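Local coordinates for putative flagellar protein FliS (Parabacteroides merdae ATCC 43184, PDB 4YOK), which is of unknown function but pairs a prealbumin-like N-terminal domain with a second beta domain, both belonging to the DUF3823 family, at residues P100-S105 with A129-V134. Numbering follows the deposited sequence.
Sequences PYFMIS and AKISRV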
ATOM      1  N   PRO A 100       5.982  -9.368   1.421  1.00 18.96           N
ATOM      2  CA  PRO A 100       6.346  -8.299   0.467  1.00 18.02           C
ATOM      3  C   PRO A 100       7.681  -8.579  -0.207  1.00 20.27           C
ATOM      4  O   PRO A 100       8.525  -9.246   0.390  1.00 19.83           O
ATOM      5  CB  PRO A 100       6.442  -7.037   1.343  1.00 20.47           C
ATOM      6  CG  PRO A 100       5.799  -7.399   2.668  1.00 25.13           C
ATOM      7  CD  PRO A 100       5.964  -8.880   2.814  1.00 20.74           C
ATOM      8  N   TYR A 101       7.893  -8.054  -1.431  1.00 17.67           N
ATOM      9  CA  TYR A 101       9.191  -8.202  -2.123  1.00 17.74           C
ATOM     10  C   TYR A 101      10.238  -7.355  -1.398  1.00 21.54           C
ATOM     11  O   TYR A 101      11.349  -7.807  -1.154  1.00 22.47           O
ATOM     12  CB  TYR A 101       9.058  -7.732  -3.584  1.00 17.90           C
ATOM     13  CG  TYR A 101       8.166  -8.625  -4.405  1.00 19.47           C
ATOM     14  CD1 TYR A 101       8.521  -9.952  -4.659  1.00 22.08           C
ATOM     15  CD2 TYR A 101       6.933  -8.174  -4.869  1.00 19.70           C
ATOM     16  CE1 TYR A 101       7.673 -10.803  -5.366  1.00 24.65           C
ATOM     17  CE2 TYR A 101       6.104  -9.002  -5.635  1.00 20.68           C
ATOM     18  CZ  TYR A 101       6.483 -10.312  -5.881  1.00 25.30           C
ATOM     19  OH  TYR A 101       5.678 -11.155  -6.601  1.00 27.28           O
ATOM     20  N   PHE A 102       9.837  -6.132  -1.029  1.00 17.57           N
ATOM     21  CA  PHE A 102      10.661  -5.127  -0.357  1.00 16.91           C
ATOM     22  C   PHE A 102       9.906  -4.415   0.758  1.00 19.88           C
ATOM     23  O   PHE A 102       8.684  -4.324   0.735  1.00 18.04           O
ATOM     24  CB  PHE A 102      11.134  -4.042  -1.365  1.00 18.45           C
ATOM     25  CG  PHE A 102      11.980  -4.603  -2.485  1.00 18.98           C
ATOM     26  CD1 PHE A 102      13.326  -4.901  -2.278  1.00 20.37           C
ATOM     27  CD2 PHE A 102      11.419  -4.885  -3.730  1.00 18.80           C
ATOM     28  CE1 PHE A 102      14.097  -5.481  -3.296  1.00 20.84           C
ATOM     29  CE2 PHE A 102      12.196  -5.447  -4.755  1.00 21.57           C
ATOM     30  CZ  PHE A 102      13.521  -5.765  -4.518  1.00 20.44           C
HETATM   31  N   MSE A 103      10.657  -3.912   1.730  1.00 17.82           N
HETATM   32  CA  MSE A 103      10.143  -3.074   2.803  1.00 16.51           C
HETATM   33  C   MSE A 103      10.972  -1.784   2.802  1.00 19.04           C
HETATM   34  O   MSE A 103      12.183  -1.824   2.591  1.00 19.45           O
HETATM   35  CB  MSE A 103      10.176  -3.775   4.184  1.00 18.24           C
HETATM   36  CG  MSE A 103       9.178  -4.927   4.319  1.00 24.79           C
HETATM   37 SE   MSE A 103       7.275  -4.350   4.356  0.75 31.64          SE
HETATM   38  CE  MSE A 103       7.299  -3.490   6.101  1.00 28.90           C
ATOM     39  N   ILE A 104      10.308  -0.658   3.047  1.00 17.08           N
ATOM     40  CA  ILE A 104      10.922   0.660   3.161  1.00 17.00           C
ATOM     41  C   ILE A 104      10.954   0.984   4.648  1.00 21.94           C
ATOM     42  O   ILE A 104       9.953   0.768   5.330  1.00 20.41           O
ATOM     43  CB  ILE A 104      10.124   1.732   2.358  1.00 19.91           C
ATOM     44  CG1 ILE A 104      10.036   1.387   0.860  1.00 19.43           C
ATOM     45  CG2 ILE A 104      10.701   3.145   2.572  1.00 20.75           C
ATOM     46  CD1 ILE A 104       8.922   2.169   0.111  1.00 24.19           C
ATOM     47  N   SER A 105      12.081   1.500   5.149  1.00 19.51           N
ATOM     48  CA  SER A 105      12.187   1.884   6.559  1.00 20.31           C
ATOM     49  C   SER A 105      13.099   3.099   6.714  1.00 24.37           C
ATOM     50  O   SER A 105      13.738   3.505   5.746  1.00 22.39           O
ATOM     51  CB  SER A 105      12.727   0.721   7.390  1.00 24.22           C
ATOM     52  OG  SER A 105      14.065   0.426   7.035  1.00 28.12           O
ATOM     53  N   ALA A 129      14.101 -11.040  -5.678  1.00 25.03           N
ATOM     54  CA  ALA A 129      13.389  -9.849  -6.132  1.00 23.68           C
ATOM     55  C   ALA A 129      14.367  -8.756  -6.547  1.00 26.06           C
ATOM     56  O   ALA A 129      15.449  -8.610  -5.957  1.00 25.44           O
ATOM     57  CB  ALA A 129      12.460  -9.337  -5.038  1.00 23.28           C
ATOM     58  N   LYS A 130      13.964  -7.979  -7.561  1.00 21.14           N
ATOM     59  CA  LYS A 130      14.744  -6.876  -8.109  1.00 20.95           C
ATOM     60  C   LYS A 130      13.895  -5.619  -8.120  1.00 23.25           C
ATOM     61  O   LYS A 130      12.691  -5.702  -8.382  1.00 20.45           O
ATOM     62  CB  LYS A 130      15.234  -7.191  -9.541  1.00 23.73           C
ATOM     63  CG  LYS A 130      16.183  -8.392  -9.672  1.00 35.65           C
ATOM     64  CD  LYS A 130      17.555  -8.154  -9.024  1.00 52.53           C
ATOM     65  CE  LYS A 130      18.458  -9.369  -9.064  1.00 69.40           C
ATOM     66  NZ  LYS A 130      19.121  -9.529 -10.385  1.00 82.19           N
ATOM     67  N   ILE A 131      14.524  -4.459  -7.938  1.00 20.67           N
ATOM     68  CA  ILE A 131      13.777  -3.186  -7.950  1.00 19.55           C
ATOM     69  C   ILE A 131      13.585  -2.710  -9.393  1.00 23.62           C
ATOM     70  O   ILE A 131      14.552  -2.629 -10.140  1.00 23.43           O
ATOM     71  CB  ILE A 131      14.466  -2.082  -7.094  1.00 22.47           C
ATOM     72  CG1 ILE A 131      14.611  -2.500  -5.611  1.00 22.62           C
ATOM     73  CG2 ILE A 131      13.736  -0.722  -7.234  1.00 20.08           C
ATOM     74  CD1 ILE A 131      15.605  -1.684  -4.816  1.00 26.60           C
ATOM     75  N   SER A 132      12.334  -2.407  -9.778  1.00 19.52           N
ATOM     76  CA  SER A 132      11.997  -1.878 -11.108  1.00 20.18           C
ATOM     77  C   SER A 132      12.155  -0.339 -11.084  1.00 23.79           C
ATOM     78  O   SER A 132      12.883   0.237 -11.904  1.00 23.04           O
ATOM     79  CB  SER A 132      10.573  -2.284 -11.495  1.00 22.20           C
ATOM     80  OG  SER A 132      10.195  -1.640 -12.703  1.00 29.46           O
ATOM     81  N   ARG A 133      11.534   0.317 -10.080  1.00 18.92           N
ATOM     82  CA  ARG A 133      11.680   1.756  -9.929  1.00 18.40           C
ATOM     83  C   ARG A 133      11.384   2.196  -8.509  1.00 20.39           C
ATOM     84  O   ARG A 133      10.673   1.513  -7.769  1.00 18.23           O
ATOM     85  CB  ARG A 133      10.805   2.557 -10.929  1.00 22.11           C
ATOM     86  CG  ARG A 133       9.317   2.361 -10.811  1.00 27.97           C
ATOM     87  CD  ARG A 133       8.613   3.263 -11.804  1.00 37.56           C
ATOM     88  NE  ARG A 133       7.162   3.129 -11.716  1.00 46.51           N
ATOM     89  CZ  ARG A 133       6.410   2.477 -12.599  1.00 58.15           C
ATOM     90  NH1 ARG A 133       6.964   1.904 -13.660  1.00 40.78           N
ATOM     91  NH2 ARG A 133       5.094   2.410 -12.437  1.00 43.17           N
ATOM     92  N   VAL A 134      11.970   3.336  -8.149  1.00 16.66           N
ATOM     93  CA  VAL A 134      11.757   4.032  -6.888  1.00 16.71           C
ATOM     94  C   VAL A 134      11.115   5.379  -7.260  1.00 20.12           C
ATOM     95  O   VAL A 134      11.554   6.040  -8.214  1.00 20.45           O
ATOM     96  CB  VAL A 134      13.072   4.163  -6.092  1.00 20.44           C
ATOM     97  CG1 VAL A 134      12.861   4.977  -4.831  1.00 20.24           C
ATOM     98  CG2 VAL A 134      13.621   2.776  -5.744  1.00 20.47           C
TER
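Phe-102 turns its CG beside the backbone N and anti to the carbonyl carbon (chi1 -61°), and Ile-131 sets CG1 in the same way (chi1 -60°); the aromatic ring and CG1 then meet across the contact. CG1 of Ile-131 sits over one face of the ring, displaced toward the rim, in a CH-pi contact 3.9 Å from the centroid and 22° off the ring normal. The rim atom beneath it is CZ of Phe-102, 3.6 Å from CG1 of Ile-131. At its edge, the same ring reaches the backbone of Lys-130, where CZ of Phe-102 comes within 3.6 Å of the carbonyl carbon C of Lys-130, while the lysine CB points away. The methyl of Ala-129 reaches both aromatic side chains: its CB lies 3.8 Å from CZ of Phe-102 and 4.0 Å from CD1 of Tyr-101.

No hydrogen bond joins 100-105 to 129-134; strands 102-111 and 131-139 belong to different antiparallel sheets of the C-terminal domain, and side chains bridge them. Ile-122 and Arg-124 of strand 115-124 and Ala-189 of strand 182-189 also touch Phe-102, bringing both sheets onto this buried ring. An alanine at Phe-102 would probably open a gap between the sheets, leaving CG1 of Ile-131 without its aromatic face and the methyl of Ala-129 with Tyr-101 as its remaining side-chain neighbour across the contact. Facing sheets joined through side chains are consistent with the beta-sandwich of an E-set-like domain, here close to the junction with the N-terminal domain. With dispersion and a CH-pi contact in place of polar bonds, cohesion here depends on the close fit of apolar surfaces.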